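Protein-L-isoaspartate(D-aspartate) O-methyltransferase (Sulfolobus tokodaii, PDB 1VBF) probably catalyses the transfer of a methyl group from S-adenosyl-L-methionine to L-isoaspartyl residues, contributing to the repair or degradation of damaged proteins. Local coordinates at residues Q14-A19 and A89-K94; V23-F28 and I81-A86; V138-T143 and M161-G166; G168-L173 and L188-F193. All coordinates share one frame; numbering follows the deposited sequence.

Contact 1 of 4, residues Q14-A19 and A89-K94; sequences QELAEA and AEIVDK
Two helices of the Rossmann-like methyltransferase domain pack here: helix 14-22, near the N-terminus, lies against helix 83-91, from whose end the chain turns into strand 94-99 of the central sheet. The contact is small, burying 192 Å² in all, and purely apolar.

Along segment 89-94 the first residue to reach across is E90. Its CB meets A19 CB at 3.8 Å, methylene against methyl, and the single methyl of alanine lets the backbones come near, with 6.0 Å between A19 CA and E90 CA. The chain of E90 bends at its second torsion (chi2 -82°), so only its root serves the apolar contact. The carboxylate is taken up by K22, in a salt bridge, and by the hydroxyl of Y115; a glutamate, oily at its base and charged at its tip, suits such a half-buried position.

I91 follows and supplies the largest share of the interface. Its branching at CB sends two arms against one helical turn. CG2 lies beside E15 CB at 3.8 Å, while the glutamate chain then bends aside at chi2. CG1 is anti to the carbonyl carbon (chi1 -56°) and passes E15 O, which accepts the helical bond from A19 N at 3.0 Å; the aliphatic CG1 makes only a packing contact there. CG1 also flanks A19 CB at 4.2 Å. L16 offers mainly its backbone and CB, because its side chain heads away. The extended second torsion of the isoleucine (chi2 164°) carries the tip onto this surface, where I91 CD1 rests 3.6 Å from L16 CA.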
loop_
_atom_site.group_PDB
_atom_site.type_symbol
_atom_site.label_atom_id
_atom_site.label_comp_id
_atom_site.label_asym_id
_atom_site.label_seq_id
_atom_site.Cartn_x
_atom_site.Cartn_y
_atom_site.Cartn_z
ATOM N N GLN B 14 13.512 -43.930 3.104
ATOM C CA GLN B 14 14.532 -44.688 2.395
ATOM C C GLN B 14 14.234 -44.929 0.926
ATOM O O GLN B 14 15.122 -44.800 0.091
ATOM C CB GLN B 14 14.788 -46.037 3.096
ATOM C CG GLN B 14 16.060 -46.737 2.627
ATOM C CD GLN B 14 17.238 -45.767 2.496
ATOM O OE1 GLN B 14 17.381 -44.836 3.292
ATOM N NE2 GLN B 14 18.088 -45.989 1.493
ATOM N N GLU B 15 12.991 -45.282 0.608
ATOM C CA GLU B 15 12.595 -45.551 -0.774
ATOM C C GLU B 15 12.749 -44.305 -1.655
ATOM O O GLU B 15 13.196 -44.390 -2.799
ATOM C CB GLU B 15 11.160 -46.059 -0.811
ATOM C CG GLU B 15 10.881 -47.225 0.139
ATOM C CD GLU B 15 10.588 -46.789 1.593
ATOM O OE1 GLU B 15 11.480 -46.215 2.271
ATOM O OE2 GLU B 15 9.449 -47.034 2.061
ATOM N N LEU B 16 12.389 -43.149 -1.105
ATOM C CA LEU B 16 12.508 -41.883 -1.815
ATOM C C LEU B 16 13.987 -41.576 -2.027
ATOM O O LEU B 16 14.397 -41.070 -3.063
ATOM C CB LEU B 16 11.873 -40.755 -0.989
ATOM C CG LEU B 16 11.271 -39.545 -1.727
ATOM C CD1 LEU B 16 11.580 -38.318 -0.904
ATOM C CD2 LEU B 16 11.823 -39.384 -3.150
ATOM N N ALA B 17 14.781 -41.881 -1.012
ATOM C CA ALA B 17 16.215 -41.649 -1.051
ATOM C C ALA B 17 16.819 -42.365 -2.260
ATOM O O ALA B 17 17.629 -41.799 -3.007
ATOM C CB ALA B 17 16.863 -42.144 0.263
ATOM N N GLU B 18 16.395 -43.603 -2.463
ATOM C CA GLU B 18 16.901 -44.384 -3.578
ATOM C C GLU B 18 16.398 -43.896 -4.913
ATOM O O GLU B 18 17.185 -43.789 -5.852
ATOM C CB GLU B 18 16.573 -45.856 -3.383
ATOM C CG GLU B 18 17.173 -46.352 -2.111
ATOM C CD GLU B 18 16.952 -47.810 -1.897
ATOM O OE1 GLU B 18 15.788 -48.269 -2.020
ATOM O OE2 GLU B 18 17.955 -48.496 -1.590
ATOM N N ALA B 19 15.098 -43.603 -4.997
ATOM C CA ALA B 19 14.510 -43.079 -6.227
ATOM C C ALA B 19 15.214 -41.748 -6.603
ATOM O O ALA B 19 15.606 -41.533 -7.754
ATOM C CB ALA B 19 13.026 -42.869 -6.027
ATOM N N ALA B 89 6.570 -43.120 -9.161
ATOM C CA ALA B 89 6.426 -44.371 -9.895
ATOM C C ALA B 89 7.475 -45.398 -9.442
ATOM O O ALA B 89 7.201 -46.595 -9.353
ATOM C CB ALA B 89 6.566 -44.099 -11.377
ATOM N N GLU B 90 8.684 -44.927 -9.169
ATOM C CA GLU B 90 9.744 -45.806 -8.699
ATOM C C GLU B 90 9.395 -46.494 -7.374
ATOM O O GLU B 90 9.729 -47.646 -7.162
ATOM C CB GLU B 90 11.023 -45.007 -8.500
ATOM C CG GLU B 90 11.623 -44.431 -9.765
ATOM C CD GLU B 90 12.471 -45.437 -10.537
ATOM O OE1 GLU B 90 12.989 -46.392 -9.911
ATOM O OE2 GLU B 90 12.635 -45.252 -11.767
ATOM N N ILE B 91 8.697 -45.800 -6.495
ATOM C CA ILE B 91 8.407 -46.340 -5.185
ATOM C C ILE B 91 7.102 -47.085 -5.094
ATOM O O ILE B 91 7.000 -48.176 -4.518
ATOM C CB ILE B 91 8.340 -45.174 -4.134
ATOM C CG1 ILE B 91 9.635 -44.372 -4.160
ATOM C CG2 ILE B 91 7.955 -45.705 -2.728
ATOM C CD1 ILE B 91 9.508 -43.043 -3.475
ATOM N N VAL B 92 6.095 -46.447 -5.655
ATOM C CA VAL B 92 4.730 -46.919 -5.581
ATOM C C VAL B 92 4.262 -47.980 -6.601
ATOM O O VAL B 92 4.922 -48.238 -7.602
ATOM C CB VAL B 92 3.821 -45.652 -5.593
ATOM C CG1 VAL B 92 2.822 -45.702 -6.735
ATOM C CG2 VAL B 92 3.146 -45.500 -4.241
ATOM N N ASP B 93 3.123 -48.607 -6.318
ATOM C CA ASP B 93 2.587 -49.597 -7.235
ATOM C C ASP B 93 2.120 -48.879 -8.495
ATOM O O ASP B 93 2.719 -49.025 -9.559
ATOM C CB ASP B 93 1.412 -50.349 -6.611
ATOM C CG ASP B 93 0.831 -51.376 -7.558
ATOM O OD1 ASP B 93 -0.284 -51.892 -7.324
ATOM O OD2 ASP B 93 1.509 -51.670 -8.563
ATOM N N LYS B 94 1.056 -48.091 -8.360
ATOM C CA LYS B 94 0.498 -47.331 -9.479
ATOM C C LYS B 94 0.368 -45.829 -9.239
ATOM O O LYS B 94 0.136 -45.384 -8.118
ATOM C CB LYS B 94 -0.864 -47.900 -9.869
ATOM C CG LYS B 94 -0.740 -49.067 -10.819
ATOM C CD LYS B 94 -1.906 -50.006 -10.670
ATOM C CE LYS B 94 -1.467 -51.449 -10.927
ATOM N NZ LYS B 94 -2.440 -52.424 -10.335
#

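Contact 2 of 4, residues V23-F28 and I81-A86; sequences VDRSLF and IGYYTA
After helix 14-22 the chain makes a short 3-10 turn around R25 and S26 and runs along the start of helix 83-91, with 5.9 Å between F28 CA and I81 CA and 7.4 Å between V23 CA and A86 CA. In this Rossmann-like fold I81 and G82 belong to the glycine-rich loop before that helix, which in related methyltransferases borders the cofactor. G82, at the N-cap, has a positive phi (81°) that suits glycine.

Y83 and F28 carry the contact. R25, extended from CG to NE, crosses the Y83 ring so that CD sits 3.5 Å from the ring centroid, a CH-pi contact; its guanidinium continues to the carbonyl of A37. An edge of the Y83 ring points at the face of F28 in a T-shaped pair, planes 76° apart, and Y83 CA also lies over that face. The Y83 hydroxyl donates to a water at 2.8 Å from OH, which in turn donates to V23 O. An alanine in place of Y83 would remove ring and hydroxyl, and would probably loosen R25 and F28 and break this water bridge. Farther along the helix, the ring tip of F28 closes the packing, with CZ 3.6 Å from A86 CB.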
loop_
_atom_site.group_PDB
_atom_site.type_symbol
_atom_site.label_atom_id
_atom_site.label_comp_id
_atom_site.label_asym_id
_atom_site.label_seq_id
_atom_site.Cartn_x
_atom_site.Cartn_y
_atom_site.Cartn_z
ATOM N N VAL B 23 16.898 -41.511 -10.434
ATOM C CA VAL B 23 16.295 -40.747 -11.535
ATOM C C VAL B 23 17.090 -39.499 -11.927
ATOM O O VAL B 23 17.356 -38.622 -11.112
ATOM C CB VAL B 23 14.813 -40.354 -11.202
ATOM C CG1 VAL B 23 14.209 -39.534 -12.332
ATOM C CG2 VAL B 23 13.975 -41.617 -10.961
ATOM N N ASP B 24 17.467 -39.422 -13.191
ATOM C CA ASP B 24 18.255 -38.296 -13.664
ATOM C C ASP B 24 17.353 -37.139 -14.062
ATOM O O ASP B 24 16.795 -37.129 -15.156
ATOM C CB ASP B 24 19.132 -38.738 -14.848
ATOM C CG ASP B 24 20.007 -37.619 -15.381
ATOM O OD1 ASP B 24 20.045 -36.546 -14.740
ATOM O OD2 ASP B 24 20.659 -37.809 -16.436
ATOM N N ARG B 25 17.230 -36.160 -13.172
ATOM C CA ARG B 25 16.376 -35.000 -13.407
ATOM C C ARG B 25 16.722 -34.156 -14.650
ATOM O O ARG B 25 15.888 -33.423 -15.163
ATOM C CB ARG B 25 16.353 -34.134 -12.139
ATOM C CG ARG B 25 15.442 -32.914 -12.205
ATOM C CD ARG B 25 15.144 -32.380 -10.800
ATOM N NE ARG B 25 14.326 -31.163 -10.819
ATOM C CZ ARG B 25 14.791 -29.929 -10.627
ATOM N NH1 ARG B 25 16.077 -29.730 -10.390
ATOM N NH2 ARG B 25 13.972 -28.888 -10.688
ATOM N N SER B 26 17.934 -34.251 -15.160
ATOM C CA SER B 26 18.243 -33.461 -16.340
ATOM C C SER B 26 17.506 -34.045 -17.552
ATOM O O SER B 26 17.351 -33.383 -18.593
ATOM C CB SER B 26 19.750 -33.447 -16.584
ATOM O OG SER B 26 20.232 -34.768 -16.689
ATOM N N LEU B 27 17.049 -35.286 -17.406
ATOM C CA LEU B 27 16.318 -35.969 -18.464
ATOM C C LEU B 27 14.886 -35.450 -18.625
ATOM O O LEU B 27 14.202 -35.783 -19.601
ATOM C CB LEU B 27 16.296 -37.481 -18.210
ATOM C CG LEU B 27 17.295 -38.397 -18.955
ATOM C CD1 LEU B 27 18.593 -37.665 -19.337
ATOM C CD2 LEU B 27 17.591 -39.601 -18.057
ATOM N N PHE B 28 14.411 -34.645 -17.684
ATOM C CA PHE B 28 13.074 -34.130 -17.827
ATOM C C PHE B 28 13.115 -32.638 -18.026
ATOM O O PHE B 28 12.076 -32.013 -18.229
ATOM C CB PHE B 28 12.244 -34.445 -16.608
ATOM C CG PHE B 28 12.170 -35.893 -16.285
ATOM C CD1 PHE B 28 13.266 -36.547 -15.736
ATOM C CD2 PHE B 28 10.981 -36.598 -16.464
ATOM C CE1 PHE B 28 13.180 -37.887 -15.363
ATOM C CE2 PHE B 28 10.886 -37.936 -16.095
ATOM C CZ PHE B 28 11.991 -38.583 -15.536
ATOM N N ILE B 81 6.545 -31.525 -15.993
ATOM C CA ILE B 81 7.588 -32.188 -16.769
ATOM C C ILE B 81 7.793 -33.656 -16.427
ATOM O O ILE B 81 8.694 -34.282 -16.947
ATOM C CB ILE B 81 8.936 -31.464 -16.636
ATOM C CG1 ILE B 81 9.488 -31.636 -15.219
ATOM C CG2 ILE B 81 8.768 -29.999 -16.969
ATOM C CD1 ILE B 81 10.903 -31.100 -15.047
ATOM N N GLY B 82 6.980 -34.203 -15.538
ATOM C CA GLY B 82 7.090 -35.617 -15.213
ATOM C C GLY B 82 8.138 -36.105 -14.238
ATOM O O GLY B 82 8.093 -37.274 -13.845
ATOM N N TYR B 83 9.073 -35.242 -13.835
ATOM C CA TYR B 83 10.121 -35.638 -12.889
ATOM C C TYR B 83 9.635 -36.156 -11.517
ATOM O O TYR B 83 10.105 -37.198 -11.025
ATOM C CB TYR B 83 11.085 -34.487 -12.662
ATOM C CG TYR B 83 12.068 -34.780 -11.567
ATOM C CD1 TYR B 83 13.079 -35.719 -11.751
ATOM C CD2 TYR B 83 11.949 -34.185 -10.325
ATOM C CE1 TYR B 83 13.971 -36.070 -10.701
ATOM C CE2 TYR B 83 12.827 -34.526 -9.253
ATOM C CZ TYR B 83 13.837 -35.467 -9.449
ATOM O OH TYR B 83 14.706 -35.788 -8.418
ATOM N N TYR B 84 8.716 -35.441 -10.879
ATOM C CA TYR B 84 8.249 -35.927 -9.590
ATOM C C TYR B 84 7.365 -37.155 -9.814
ATOM O O TYR B 84 7.216 -38.006 -8.922
ATOM C CB TYR B 84 7.482 -34.839 -8.812
ATOM C CG TYR B 84 8.329 -33.643 -8.444
ATOM C CD1 TYR B 84 8.151 -32.429 -9.083
ATOM C CD2 TYR B 84 9.353 -33.745 -7.500
ATOM C CE1 TYR B 84 8.953 -31.356 -8.815
ATOM C CE2 TYR B 84 10.175 -32.658 -7.216
ATOM C CZ TYR B 84 9.964 -31.469 -7.881
ATOM O OH TYR B 84 10.756 -30.385 -7.610
ATOM N N THR B 85 6.792 -37.243 -11.016
ATOM C CA THR B 85 5.938 -38.362 -11.353
ATOM C C THR B 85 6.856 -39.582 -11.360
ATOM O O THR B 85 6.575 -40.571 -10.685
ATOM C CB THR B 85 5.270 -38.174 -12.727
ATOM O OG1 THR B 85 4.883 -36.806 -12.884
ATOM C CG2 THR B 85 4.017 -39.050 -12.834
ATOM N N ALA B 86 7.963 -39.503 -12.100
ATOM C CA ALA B 86 8.936 -40.599 -12.130
ATOM C C ALA B 86 9.355 -41.079 -10.714
ATOM O O ALA B 86 9.291 -42.275 -10.436
ATOM C CB ALA B 86 10.174 -40.185 -12.922
HETATM O O HOH W 1 16.806 -37.584 -8.910
#

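Contact 3 of 4, residues V138-T143 and M161-G166; sequences VVVWAT and MILPIG
V138 and M161, the latter modelled as selenomethionine, stand side by side and point the same way, as in-register neighbours do on parallel strands. Strands 135-140 and 159-165, joined through helix 149-154, form a beta-alpha-beta crossover of the Rossmann-like sheet; their short segments run 10° from parallel. V138 CB lies 3.8 Å from M161 CG, and the extended selenomethionine chain runs alongside V138, its CE coming near V138 CG1. P151 of helix 149-154 packs on both V138 and M161. Next along, V140 and L163 are likewise aligned, with V140 CB 3.6 Å from L163 CB. V139 and I162 occupy the reverse face, where V139 CG1 sits over one face of the W141 ring.

Between the backbones, I162 N donates to V138 O at 3.0 Å, nearly along the carbonyl axis, and V140 N to I162 O at 3.1 Å. The ladder then stops at P164, whose nitrogen has no hydrogen to offer; its CD instead approaches V140 O at 3.6 Å and A142 O at 3.3 Å. Beyond the strand, G166 adopts a phi of 158°, a conformation that calls for glycine. T143 turns its hydroxyl anti to its own backbone N (chi1 -177°), and OG1 donates to G166 O at 2.9 Å, in the carbonyl plane and on a lone pair.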
loop_
_atom_site.group_PDB
_atom_site.type_symbol
_atom_site.label_atom_id
_atom_site.label_comp_id
_atom_site.label_asym_id
_atom_site.label_seq_id
_atom_site.Cartn_x
_atom_site.Cartn_y
_atom_site.Cartn_z
ATOM N N VAL B 138 -2.068 -38.198 -2.308
ATOM C CA VAL B 138 -2.330 -37.196 -3.324
ATOM C C VAL B 138 -1.376 -36.015 -3.132
ATOM O O VAL B 138 -1.186 -35.537 -2.014
ATOM C CB VAL B 138 -3.756 -36.661 -3.245
ATOM C CG1 VAL B 138 -3.923 -35.580 -4.281
ATOM C CG2 VAL B 138 -4.754 -37.771 -3.452
ATOM N N VAL B 139 -0.761 -35.554 -4.216
ATOM C CA VAL B 139 0.144 -34.410 -4.162
ATOM C C VAL B 139 -0.372 -33.411 -5.168
ATOM O O VAL B 139 -0.707 -33.793 -6.285
ATOM C CB VAL B 139 1.540 -34.738 -4.653
ATOM C CG1 VAL B 139 2.564 -33.815 -3.983
ATOM C CG2 VAL B 139 1.821 -36.173 -4.442
ATOM N N VAL B 140 -0.417 -32.134 -4.810
ATOM C CA VAL B 140 -0.889 -31.125 -5.759
ATOM C C VAL B 140 0.265 -30.161 -5.926
ATOM O O VAL B 140 0.859 -29.796 -4.944
ATOM C CB VAL B 140 -2.147 -30.416 -5.202
ATOM C CG1 VAL B 140 -2.855 -29.632 -6.313
ATOM C CG2 VAL B 140 -3.077 -31.458 -4.595
ATOM N N TRP B 141 0.593 -29.765 -7.150
ATOM C CA TRP B 141 1.722 -28.870 -7.379
ATOM C C TRP B 141 1.314 -27.465 -7.758
ATOM O O TRP B 141 1.972 -26.795 -8.558
ATOM C CB TRP B 141 2.657 -29.424 -8.465
ATOM C CG TRP B 141 3.285 -30.750 -8.124
ATOM C CD1 TRP B 141 2.925 -31.964 -8.615
ATOM C CD2 TRP B 141 4.323 -31.004 -7.152
ATOM N NE1 TRP B 141 3.651 -32.960 -8.014
ATOM C CE2 TRP B 141 4.515 -32.409 -7.117
ATOM C CE3 TRP B 141 5.096 -30.189 -6.312
ATOM C CZ2 TRP B 141 5.457 -33.021 -6.270
ATOM C CZ3 TRP B 141 6.041 -30.811 -5.459
ATOM C CH2 TRP B 141 6.205 -32.210 -5.452
ATOM N N ALA B 142 0.200 -27.027 -7.204
ATOM C CA ALA B 142 -0.288 -25.675 -7.446
ATOM C C ALA B 142 -1.262 -25.324 -6.320
ATOM O O ALA B 142 -1.928 -26.194 -5.752
ATOM C CB ALA B 142 -0.948 -25.579 -8.809
ATOM N N THR B 143 -1.324 -24.049 -5.979
ATOM C CA THR B 143 -2.185 -23.622 -4.888
ATOM C C THR B 143 -3.674 -23.595 -5.270
ATOM O O THR B 143 -4.039 -23.356 -6.432
ATOM C CB THR B 143 -1.706 -22.226 -4.338
ATOM O OG1 THR B 143 -2.512 -21.858 -3.227
ATOM C CG2 THR B 143 -1.810 -21.129 -5.395
HETATM N N MSE B 161 -2.782 -36.350 2.140
HETATM C CA MSE B 161 -2.719 -35.436 1.002
HETATM C C MSE B 161 -1.873 -34.214 1.331
HETATM O O MSE B 161 -1.927 -33.692 2.444
HETATM C CB MSE B 161 -4.107 -34.969 0.569
HETATM C CG MSE B 161 -4.071 -33.943 -0.578
HETATM SE SE MSE B 161 -5.852 -33.360 -1.188
HETATM C CE MSE B 161 -5.402 -32.926 -2.992
ATOM N N ILE B 162 -1.079 -33.772 0.363
ATOM C CA ILE B 162 -0.258 -32.590 0.532
ATOM C C ILE B 162 -0.565 -31.603 -0.590
ATOM O O ILE B 162 -0.523 -31.969 -1.763
ATOM C CB ILE B 162 1.249 -32.962 0.547
ATOM C CG1 ILE B 162 1.569 -33.643 1.877
ATOM C CG2 ILE B 162 2.152 -31.712 0.359
ATOM C CD1 ILE B 162 3.007 -34.031 2.064
ATOM N N LEU B 163 -0.913 -30.366 -0.229
ATOM C CA LEU B 163 -1.192 -29.323 -1.217
ATOM C C LEU B 163 -1.054 -27.943 -0.644
ATOM O O LEU B 163 -1.179 -27.767 0.563
ATOM C CB LEU B 163 -2.608 -29.414 -1.781
ATOM C CG LEU B 163 -3.878 -29.551 -0.917
ATOM C CD1 LEU B 163 -3.693 -29.159 0.530
ATOM C CD2 LEU B 163 -4.953 -28.720 -1.563
ATOM N N PRO B 164 -0.798 -26.938 -1.501
ATOM C CA PRO B 164 -0.660 -25.540 -1.077
ATOM C C PRO B 164 -2.057 -24.902 -1.141
ATOM O O PRO B 164 -2.731 -24.960 -2.178
ATOM C CB PRO B 164 0.260 -24.924 -2.132
ATOM C CG PRO B 164 0.684 -26.084 -3.009
ATOM C CD PRO B 164 -0.410 -27.081 -2.911
ATOM N N ILE B 165 -2.506 -24.320 -0.037
ATOM C CA ILE B 165 -3.803 -23.658 -0.025
ATOM C C ILE B 165 -3.645 -22.159 0.205
ATOM O O ILE B 165 -2.956 -21.723 1.127
ATOM C CB ILE B 165 -4.735 -24.199 1.090
ATOM C CG1 ILE B 165 -5.020 -25.683 0.869
ATOM C CG2 ILE B 165 -6.052 -23.397 1.101
ATOM C CD1 ILE B 165 -5.897 -26.253 1.933
ATOM N N GLY B 166 -4.285 -21.366 -0.635
ATOM C CA GLY B 166 -4.199 -19.942 -0.444
ATOM C C GLY B 166 -4.479 -19.096 -1.654
ATOM O O GLY B 166 -4.137 -19.453 -2.777
#

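Contact 4 of 4, residues G168-L173 and L188-F193; sequences GRVQKL and LGEVMF
Q171 OE1 is gripped by one nearly straight bond: F193 N donates to it at 2.7 Å (167°), in the plane of the amide carbonyl and on a lone pair. The other end of the same amide, NE2, donates to G168 O at 2.8 Å, with its partner only 7° out of the amide plane. Two bonds thus fix the flat group and its flip, which suits glutamine, acceptor and donor at once; the bend at chi2 (84°) brings it there. A leucine in place of Q171 would lose both bonds and would probably loosen the chain at F193 and at G168.

The main chain of Q171 pairs with V191 in both directions: Q171 N donates to V191 O at 2.8 Å, and V191 N to Q171 O at 3.0 Å. Farther on, L173 N donates to G189 O, and L188 N to L173 O at 2.8 Å. L173 crosses V191 obliquely, CB to CG1 3.9 Å, and sends CD1 against the side chain of L188, while K172 and E190 share the opposite face as a non-hydrogen-bonded pair. V170 CG2 rests on M192 CG at 3.8 Å. R169 forms salt bridges with D208 of its own chain and D208 of the third subunit.

This is an antiparallel beta hairpin, strands 171-177 and 184-191, at the edge of the methyltransferase sheet, whose order 3-2-1-4-5-6-7 matches the strand exchange known in isoaspartyl methyltransferases.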
loop_
_atom_site.group_PDB
_atom_site.type_symbol
_atom_site.label_atom_id
_atom_site.label_comp_id
_atom_site.label_asym_id
_atom_site.label_seq_id
_atom_site.Cartn_x
_atom_site.Cartn_y
_atom_site.Cartn_z
ATOM N N GLY B 168 -3.853 -15.183 -3.009
ATOM C CA GLY B 168 -2.711 -14.362 -2.633
ATOM C C GLY B 168 -1.426 -15.029 -3.064
ATOM O O GLY B 168 -1.335 -16.250 -3.083
ATOM N N ARG B 169 -0.433 -14.211 -3.390
ATOM C CA ARG B 169 0.847 -14.660 -3.906
ATOM C C ARG B 169 1.783 -15.443 -2.986
ATOM O O ARG B 169 2.895 -15.779 -3.380
ATOM C CB ARG B 169 1.562 -13.461 -4.528
ATOM C CG ARG B 169 0.665 -12.230 -4.565
ATOM C CD ARG B 169 0.487 -11.611 -5.936
ATOM N NE ARG B 169 1.645 -10.810 -6.333
ATOM C CZ ARG B 169 2.116 -9.748 -5.673
ATOM N NH1 ARG B 169 1.538 -9.323 -4.556
ATOM N NH2 ARG B 169 3.185 -9.109 -6.132
ATOM N N VAL B 170 1.350 -15.737 -1.768
ATOM C CA VAL B 170 2.158 -16.549 -0.851
ATOM C C VAL B 170 1.164 -17.438 -0.129
ATOM O O VAL B 170 0.275 -16.935 0.528
ATOM C CB VAL B 170 2.906 -15.704 0.189
ATOM C CG1 VAL B 170 3.596 -16.611 1.202
ATOM C CG2 VAL B 170 3.939 -14.872 -0.492
ATOM N N GLN B 171 1.305 -18.753 -0.235
ATOM C CA GLN B 171 0.343 -19.655 0.380
ATOM C C GLN B 171 0.931 -20.491 1.488
ATOM O O GLN B 171 2.013 -20.211 1.974
ATOM C CB GLN B 171 -0.246 -20.576 -0.686
ATOM C CG GLN B 171 -0.722 -19.865 -1.945
ATOM C CD GLN B 171 0.393 -19.607 -2.931
ATOM O OE1 GLN B 171 1.259 -20.443 -3.129
ATOM N NE2 GLN B 171 0.362 -18.455 -3.573
ATOM N N LYS B 172 0.215 -21.529 1.887
ATOM C CA LYS B 172 0.697 -22.417 2.931
ATOM C C LYS B 172 0.638 -23.855 2.435
ATOM O O LYS B 172 -0.298 -24.239 1.744
ATOM C CB LYS B 172 -0.158 -22.291 4.189
ATOM C CG LYS B 172 0.031 -21.007 4.985
ATOM C CD LYS B 172 -1.296 -20.620 5.613
ATOM C CE LYS B 172 -2.368 -20.478 4.495
ATOM N NZ LYS B 172 -3.778 -20.371 4.983
ATOM N N LEU B 173 1.649 -24.641 2.800
ATOM C CA LEU B 173 1.745 -26.041 2.414
ATOM C C LEU B 173 1.014 -26.857 3.480
ATOM O O LEU B 173 1.310 -26.752 4.669
ATOM C CB LEU B 173 3.235 -26.427 2.325
ATOM C CG LEU B 173 3.777 -27.522 1.382
ATOM C CD1 LEU B 173 4.144 -28.739 2.186
ATOM C CD2 LEU B 173 2.761 -27.850 0.313
ATOM N N LEU B 188 2.811 -26.927 6.984
ATOM C CA LEU B 188 4.219 -27.267 6.835
ATOM C C LEU B 188 5.039 -26.051 6.446
ATOM O O LEU B 188 6.225 -26.170 6.187
ATOM C CB LEU B 188 4.397 -28.362 5.779
ATOM C CG LEU B 188 3.632 -29.657 6.059
ATOM C CD1 LEU B 188 3.860 -30.637 4.926
ATOM C CD2 LEU B 188 4.072 -30.238 7.401
ATOM N N GLY B 189 4.418 -24.883 6.380
ATOM C CA GLY B 189 5.178 -23.704 6.025
ATOM C C GLY B 189 4.638 -22.839 4.916
ATOM O O GLY B 189 3.638 -23.158 4.288
ATOM N N GLU B 190 5.312 -21.725 4.678
ATOM C CA GLU B 190 4.907 -20.789 3.646
ATOM C C GLU B 190 5.553 -21.192 2.338
ATOM O O GLU B 190 6.714 -21.575 2.321
ATOM C CB GLU B 190 5.354 -19.371 4.004
ATOM C CG GLU B 190 4.485 -18.630 5.003
ATOM C CD GLU B 190 5.037 -17.228 5.312
ATOM O OE1 GLU B 190 5.385 -16.476 4.360
ATOM O OE2 GLU B 190 5.118 -16.874 6.510
ATOM N N VAL B 191 4.801 -21.090 1.250
ATOM C CA VAL B 191 5.301 -21.458 -0.065
ATOM C C VAL B 191 4.724 -20.513 -1.103
ATOM O O VAL B 191 3.839 -19.723 -0.803
ATOM C CB VAL B 191 4.890 -22.910 -0.411
ATOM C CG1 VAL B 191 5.599 -23.892 0.502
ATOM C CG2 VAL B 191 3.388 -23.073 -0.247
HETATM N N MSE B 192 5.240 -20.578 -2.321
HETATM C CA MSE B 192 4.733 -19.734 -3.394
HETATM C C MSE B 192 4.495 -20.500 -4.679
HETATM O O MSE B 192 5.384 -20.591 -5.520
HETATM C CB MSE B 192 5.688 -18.601 -3.687
HETATM C CG MSE B 192 5.677 -17.542 -2.639
HETATM SE SE MSE B 192 6.943 -16.151 -3.072
HETATM C CE MSE B 192 6.452 -15.834 -4.957
ATOM N N PHE B 193 3.291 -21.034 -4.842
ATOM C CA PHE B 193 2.955 -21.783 -6.038
ATOM C C PHE B 193 2.059 -20.967 -6.938
ATOM O O PHE B 193 1.465 -19.994 -6.495
ATOM C CB PHE B 193 2.224 -23.077 -5.686
ATOM C CG PHE B 193 3.103 -24.139 -5.115
ATOM C CD1 PHE B 193 3.589 -24.035 -3.821
ATOM C CD2 PHE B 193 3.441 -25.263 -5.868
ATOM C CE1 PHE B 193 4.392 -25.033 -3.277
ATOM C CE2 PHE B 193 4.255 -26.273 -5.326
ATOM C CZ PHE B 193 4.727 -26.152 -4.032
#

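How the contacts relate
Contacts 1 and 2 share helix 83-91, their centres 13 Å apart, and meet where E90 CG lies 3.9 Å from V23 CG2; together they fasten the N-terminal region to that helix. Contact 2 meets contact 3 just past the end of strand 135-140, in a ring stack with Y84 CG 3.7 Å from W141 CZ2. Contacts 3 and 4, centred 10 Å apart, lie on neighbouring strands, where a probable hydrogen bond joins I165 N to K172 O at 2.8 Å. Contacts 1 and 4 do not touch, their centres being 26 Å apart. By analogy with related methyltransferases, the cofactor site would adjoin the glycine-rich loop that enters contact 2.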